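One contact in two related proteins. Structure 1 is chitinase from Paenibacillus sp., which probably catalyses the random endo-hydrolysis of the beta-1,4 linkages between N-acetylglucosamine units in chitin and chitodextrins: PDB 5GZT (chain A, 2.10 Å), residues L453-G458 and P474-I479. Structure 2 is N-acetylglucosaminidase from Paenibacillus barengoltzii: PDB 6INX (chain B, 1.43 Å), residues L154-G159 and R175-V180. One frame, after least-squares fit of the local backbone (RMSD 0.27 Å); residues are numbered along the deposited sequences.

Structure 1 (5GZT); sequences LAIAAG and PYLDYI.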
loop_
_atom_site.group_PDB
_atom_site.type_symbol
_atom_site.label_atom_id
_atom_site.label_comp_id
_atom_site.label_asym_id
_atom_site.label_seq_id
_atom_site.Cartn_x
_atom_site.Cartn_y
_atom_site.Cartn_z
ATOM N N LEU A 453 -12.479 -5.516 2.896
ATOM C CA LEU A 453 -13.438 -4.559 2.398
ATOM C C LEU A 453 -12.960 -3.163 2.789
ATOM O O LEU A 453 -12.621 -2.907 3.961
ATOM C CB LEU A 453 -14.806 -4.774 2.997
ATOM C CG LEU A 453 -15.884 -3.868 2.452
ATOM C CD1 LEU A 453 -16.207 -4.165 0.983
ATOM C CD2 LEU A 453 -17.120 -4.006 3.290
ATOM N N ALA A 454 -12.940 -2.248 1.816
ATOM C CA ALA A 454 -12.361 -0.905 2.012
ATOM C C ALA A 454 -13.088 0.075 1.161
ATOM O O ALA A 454 -13.820 -0.317 0.244
ATOM C CB ALA A 454 -10.844 -0.911 1.704
ATOM N N ILE A 455 -12.965 1.347 1.497
ATOM C CA ILE A 455 -13.447 2.399 0.656
ATOM C C ILE A 455 -12.377 3.455 0.411
ATOM O O ILE A 455 -11.415 3.556 1.191
ATOM C CB ILE A 455 -14.690 3.108 1.235
ATOM C CG1 ILE A 455 -14.375 3.907 2.508
ATOM C CG2 ILE A 455 -15.783 2.060 1.449
ATOM C CD1 ILE A 455 -15.529 4.771 2.976
ATOM N N ALA A 456 -12.578 4.231 -0.650
ATOM C CA ALA A 456 -11.961 5.566 -0.802
ATOM C C ALA A 456 -12.936 6.638 -0.400
ATOM O O ALA A 456 -14.097 6.642 -0.825
ATOM C CB ALA A 456 -11.463 5.812 -2.230
ATOM N N ALA A 457 -12.457 7.581 0.411
ATOM C CA ALA A 457 -13.286 8.624 0.989
ATOM C C ALA A 457 -12.798 10.041 0.667
ATOM O O ALA A 457 -11.597 10.277 0.575
ATOM C CB ALA A 457 -13.263 8.441 2.482
ATOM N N GLY A 458 -13.738 10.962 0.625
ATOM C CA GLY A 458 -13.492 12.335 0.393
ATOM C C GLY A 458 -12.836 12.966 1.572
ATOM O O GLY A 458 -13.063 12.581 2.747
ATOM N N PRO A 474 -16.893 -0.180 11.400
ATOM C CA PRO A 474 -16.760 -1.602 11.741
ATOM C C PRO A 474 -16.818 -2.570 10.578
ATOM O O PRO A 474 -16.225 -3.641 10.633
ATOM C CB PRO A 474 -17.925 -1.838 12.709
ATOM C CG PRO A 474 -18.096 -0.544 13.383
ATOM C CD PRO A 474 -17.837 0.498 12.291
ATOM N N TYR A 475 -17.449 -2.201 9.482
ATOM C CA TYR A 475 -17.394 -3.082 8.316
ATOM C C TYR A 475 -16.107 -3.046 7.465
ATOM O O TYR A 475 -15.907 -3.949 6.632
ATOM C CB TYR A 475 -18.578 -2.766 7.444
ATOM C CG TYR A 475 -19.870 -2.755 8.187
ATOM C CD1 TYR A 475 -20.260 -3.838 8.992
ATOM C CD2 TYR A 475 -20.739 -1.644 8.094
ATOM C CE1 TYR A 475 -21.480 -3.792 9.689
ATOM C CE2 TYR A 475 -21.946 -1.590 8.782
ATOM C CZ TYR A 475 -22.321 -2.658 9.571
ATOM O OH TYR A 475 -23.547 -2.553 10.213
ATOM N N LEU A 476 -15.224 -2.045 7.692
ATOM C CA LEU A 476 -14.086 -1.740 6.776
ATOM C C LEU A 476 -12.736 -2.134 7.340
ATOM O O LEU A 476 -12.464 -1.830 8.448
ATOM C CB LEU A 476 -14.113 -0.230 6.463
ATOM C CG LEU A 476 -15.436 0.265 5.890
ATOM C CD1 LEU A 476 -15.494 1.765 5.761
ATOM C CD2 LEU A 476 -15.762 -0.378 4.557
ATOM N N ASP A 477 -11.880 -2.823 6.612
ATOM C CA ASP A 477 -10.481 -2.937 7.053
ATOM C C ASP A 477 -9.719 -1.586 7.167
ATOM O O ASP A 477 -8.811 -1.408 8.039
ATOM C CB ASP A 477 -9.698 -3.866 6.128
ATOM C CG ASP A 477 -10.203 -5.320 6.181
ATOM O OD1 ASP A 477 -11.280 -5.539 5.580
ATOM O OD2 ASP A 477 -9.482 -6.191 6.765
ATOM N N TYR A 478 -10.053 -0.661 6.269
ATOM C CA TYR A 478 -9.505 0.712 6.298
ATOM C C TYR A 478 -10.249 1.622 5.386
ATOM O O TYR A 478 -11.013 1.185 4.484
ATOM C CB TYR A 478 -8.004 0.677 5.971
ATOM C CG TYR A 478 -7.685 -0.138 4.757
ATOM C CD1 TYR A 478 -7.530 -1.487 4.842
ATOM C CD2 TYR A 478 -7.488 0.469 3.485
ATOM C CE1 TYR A 478 -7.249 -2.268 3.731
ATOM C CE2 TYR A 478 -7.157 -0.310 2.362
ATOM C CZ TYR A 478 -7.075 -1.667 2.467
ATOM O OH TYR A 478 -6.744 -2.455 1.385
ATOM N N ILE A 479 -10.090 2.916 5.660
ATOM C CA ILE A 479 -10.514 3.975 4.785
ATOM C C ILE A 479 -9.260 4.552 4.071
ATOM O O ILE A 479 -8.289 4.989 4.710
ATOM C CB ILE A 479 -11.263 5.056 5.553
ATOM C CG1 ILE A 479 -12.534 4.452 6.217
ATOM C CG2 ILE A 479 -11.674 6.170 4.614
ATOM C CD1 ILE A 479 -13.224 5.402 7.138
#
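Leu453, on strand 452-457, is bonded to Asp477 in the loop that leads into the next parallel strand, 478-481, of a glycosyl hydrolase family 18 TIM barrel. The Asp477 carboxylate turns back, and its OD1 accepts Leu453 N at 2.9 Å. The backbone answers with Asp477 N to Leu453 O at 2.8 Å. Asp477 OD2 bonds outside the pair, to Thr252 and Tyr450. On one face of the sheet, Tyr478 CG stands between its backbone N and carbonyl carbon (chi1 48°). This lays the ring beside Ala454, whose CB sits over a ring face in a CH-pi contact, 3.8 Å from Tyr478 CE2. The Tyr478 hydroxyl bonds to Tyr305 and Glu452. On the other face, Leu476 CD1 meets Ile455 CG1 at 4.1 Å. Ile455 and Ile479 run side by side, pointing the same way. Ile479 CG2 also touches Ala457 CB, at 3.5 Å.

How the two compare
Both hydrogen bonds between the first leucine and the aspartate are kept. Leu453(A) N meets Asp477(A) OD1 and Leu154(B) N meets Asp178(B) OD2, each at 2.9 Å. The return bond from the aspartate N to the leucine O is also present in both. The side-chain hydroxyls differ. The OH of Tyr478(A) has no counterpart in Phe179(B), and its bonds to Tyr305(A) and Glu452(A) go with it. Thr155(B) instead carries OG1, absent from Ala454(A), and this hydroxyl bonds to Asp107(B). One buried hydroxyl is thus missing on one strand and another is present on its neighbour.

In the packing, the CB atoms of Ala454(A) and Thr155(B) coincide, but CG2 of Thr155(B) is an added methyl over the ring. The outer part of the ring is displaced: CZ of Tyr478(A) and CZ of Phe179(B) lie 1.1 Å apart after superposition, and their CE1 atoms 1.2 Å, while CD2 stays within the error. This is consistent with the added methyl, though the hydroxyl is exchanged too. Leu453(A), Ile455(A), Leu476(A) and Asp477(A) keep their places, as do their counterparts. CG2 of Ile479(A) falls near CG1 of Val180(B), 0.7 Å apart, so the touches on Ile455(A) and Ala457(A) persist in their counterparts. CD1 of Ile479(A) has no counterpart in Val180(B), which leaves a shorter side chain there.

Structure 2 (6INX); sequences LTIAAG and RYLDFV.
A pair of hydrogen bonds ties Leu154 to Asp178 in the loop before the next strand. The Asp178 carboxylate turns back, and its OD2 accepts Leu154 N at 2.9 Å. The backbone answers with Asp178 N to Leu154 O at 2.8 Å. The carboxylate has outside partners too: OD1 bonds to His151, and OD2 forms a salt bridge with Arg138. On one face of the sheet, Phe179 CG stands between its backbone N and carbonyl carbon (chi1 52°). This lays the ring beside Thr155, whose CG2 sits over a ring face in a CH-pi contact, 3.7 Å from Phe179 CE2. The Thr155 hydroxyl bonds to Asp107. On the other face, Leu177 CD1 meets Ile156 CG1 at 3.6 Å. Ile156 and Val180 run side by side, pointing the same way. Val180 CG1 also touches Ala158 CB, at 4.1 Å.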
loop_
_atom_site.group_PDB
_atom_site.type_symbol
_atom_site.label_atom_id
_atom_site.label_comp_id
_atom_site.label_asym_id
_atom_site.label_seq_id
_atom_site.Cartn_x
_atom_site.Cartn_y
_atom_site.Cartn_z
ATOM N N LEU B 154 -12.679 -5.495 2.613
ATOM C CA LEU B 154 -13.581 -4.443 2.154
ATOM C C LEU B 154 -13.019 -3.123 2.647
ATOM O O LEU B 154 -12.796 -2.954 3.848
ATOM C CB LEU B 154 -15.004 -4.649 2.690
ATOM C CG LEU B 154 -16.048 -3.654 2.170
ATOM C CD1 LEU B 154 -16.225 -3.800 0.661
ATOM C CD2 LEU B 154 -17.365 -3.859 2.909
ATOM N N THR B 155 -12.759 -2.205 1.721
ATOM C CA THR B 155 -12.272 -0.874 2.052
ATOM C C THR B 155 -13.108 0.130 1.276
ATOM O O THR B 155 -13.935 -0.242 0.440
ATOM C CB THR B 155 -10.786 -0.705 1.694
ATOM O OG1 THR B 155 -10.627 -0.808 0.278
ATOM C CG2 THR B 155 -9.923 -1.781 2.359
ATOM N N ILE B 156 -12.901 1.418 1.572
ATOM C CA ILE B 156 -13.486 2.492 0.783
ATOM C C ILE B 156 -12.413 3.529 0.511
ATOM O O ILE B 156 -11.408 3.623 1.215
ATOM C CB ILE B 156 -14.704 3.180 1.447
ATOM C CG1 ILE B 156 -14.275 3.931 2.721
ATOM C CG2 ILE B 156 -15.837 2.179 1.682
ATOM C CD1 ILE B 156 -15.384 4.782 3.336
ATOM N N ALA B 157 -12.640 4.306 -0.540
ATOM C CA ALA B 157 -11.951 5.573 -0.723
ATOM C C ALA B 157 -12.939 6.675 -0.386
ATOM O O ALA B 157 -14.057 6.701 -0.924
ATOM C CB ALA B 157 -11.490 5.733 -2.170
ATOM N N ALA B 158 -12.533 7.581 0.495
ATOM C CA ALA B 158 -13.412 8.606 1.031
ATOM C C ALA B 158 -12.935 9.993 0.633
ATOM O O ALA B 158 -11.730 10.245 0.546
ATOM C CB ALA B 158 -13.454 8.513 2.558
ATOM N N GLY B 159 -13.892 10.889 0.401
ATOM C CA GLY B 159 -13.564 12.290 0.227
ATOM C C GLY B 159 -12.976 12.892 1.488
ATOM O O GLY B 159 -13.281 12.471 2.602
ATOM N N ARG B 175 -16.776 0.231 10.963
ATOM C CA ARG B 175 -16.834 -1.088 11.586
ATOM C C ARG B 175 -16.769 -2.211 10.555
ATOM O O ARG B 175 -16.298 -3.311 10.865
ATOM C CB ARG B 175 -18.105 -1.175 12.437
ATOM C CG ARG B 175 -18.918 -2.437 12.295
ATOM C CD ARG B 175 -20.234 -2.306 13.063
ATOM N NE ARG B 175 -21.098 -3.470 12.874
ATOM C CZ ARG B 175 -21.092 -4.540 13.665
ATOM N NH1 ARG B 175 -20.267 -4.598 14.703
ATOM N NH2 ARG B 175 -21.914 -5.553 13.419
ATOM N N TYR B 176 -17.202 -1.950 9.323
ATOM C CA TYR B 176 -17.266 -2.979 8.292
ATOM C C TYR B 176 -16.045 -3.004 7.388
ATOM O O TYR B 176 -15.967 -3.857 6.499
ATOM C CB TYR B 176 -18.530 -2.787 7.449
ATOM C CG TYR B 176 -19.740 -2.728 8.330
ATOM C CD1 TYR B 176 -20.152 -3.849 9.030
ATOM C CD2 TYR B 176 -20.435 -1.541 8.514
ATOM C CE1 TYR B 176 -21.246 -3.799 9.865
ATOM C CE2 TYR B 176 -21.535 -1.483 9.350
ATOM C CZ TYR B 176 -21.929 -2.617 10.023
ATOM O OH TYR B 176 -23.018 -2.565 10.863
ATOM N N LEU B 177 -15.069 -2.130 7.623
ATOM C CA LEU B 177 -13.965 -1.928 6.697
ATOM C C LEU B 177 -12.631 -2.317 7.320
ATOM O O LEU B 177 -12.395 -2.086 8.512
ATOM C CB LEU B 177 -13.879 -0.461 6.301
ATOM C CG LEU B 177 -15.164 0.111 5.714
ATOM C CD1 LEU B 177 -14.926 1.567 5.373
ATOM C CD2 LEU B 177 -15.604 -0.704 4.496
ATOM N N ASP B 178 -11.753 -2.892 6.497
ATOM C CA ASP B 178 -10.385 -3.137 6.945
ATOM C C ASP B 178 -9.637 -1.832 7.145
ATOM O O ASP B 178 -8.859 -1.692 8.095
ATOM C CB ASP B 178 -9.649 -4.016 5.937
ATOM C CG ASP B 178 -10.221 -5.410 5.859
ATOM O OD1 ASP B 178 -9.743 -6.292 6.601
ATOM O OD2 ASP B 178 -11.159 -5.627 5.080
ATOM N N PHE B 179 -9.834 -0.878 6.239
ATOM C CA PHE B 179 -9.332 0.473 6.439
ATOM C C PHE B 179 -10.115 1.430 5.552
ATOM O O PHE B 179 -10.891 1.016 4.682
ATOM C CB PHE B 179 -7.814 0.598 6.233
ATOM C CG PHE B 179 -7.300 0.048 4.928
ATOM C CD1 PHE B 179 -6.666 -1.184 4.890
ATOM C CD2 PHE B 179 -7.393 0.777 3.752
ATOM C CE1 PHE B 179 -6.160 -1.686 3.702
ATOM C CE2 PHE B 179 -6.888 0.277 2.558
ATOM C CZ PHE B 179 -6.271 -0.955 2.536
ATOM N N VAL B 180 -9.929 2.723 5.834
ATOM C CA VAL B 180 -10.538 3.829 5.106
ATOM C C VAL B 180 -9.410 4.590 4.427
ATOM O O VAL B 180 -8.508 5.100 5.101
ATOM C CB VAL B 180 -11.295 4.764 6.063
ATOM C CG1 VAL B 180 -11.886 5.966 5.302
ATOM C CG2 VAL B 180 -12.362 4.003 6.829
#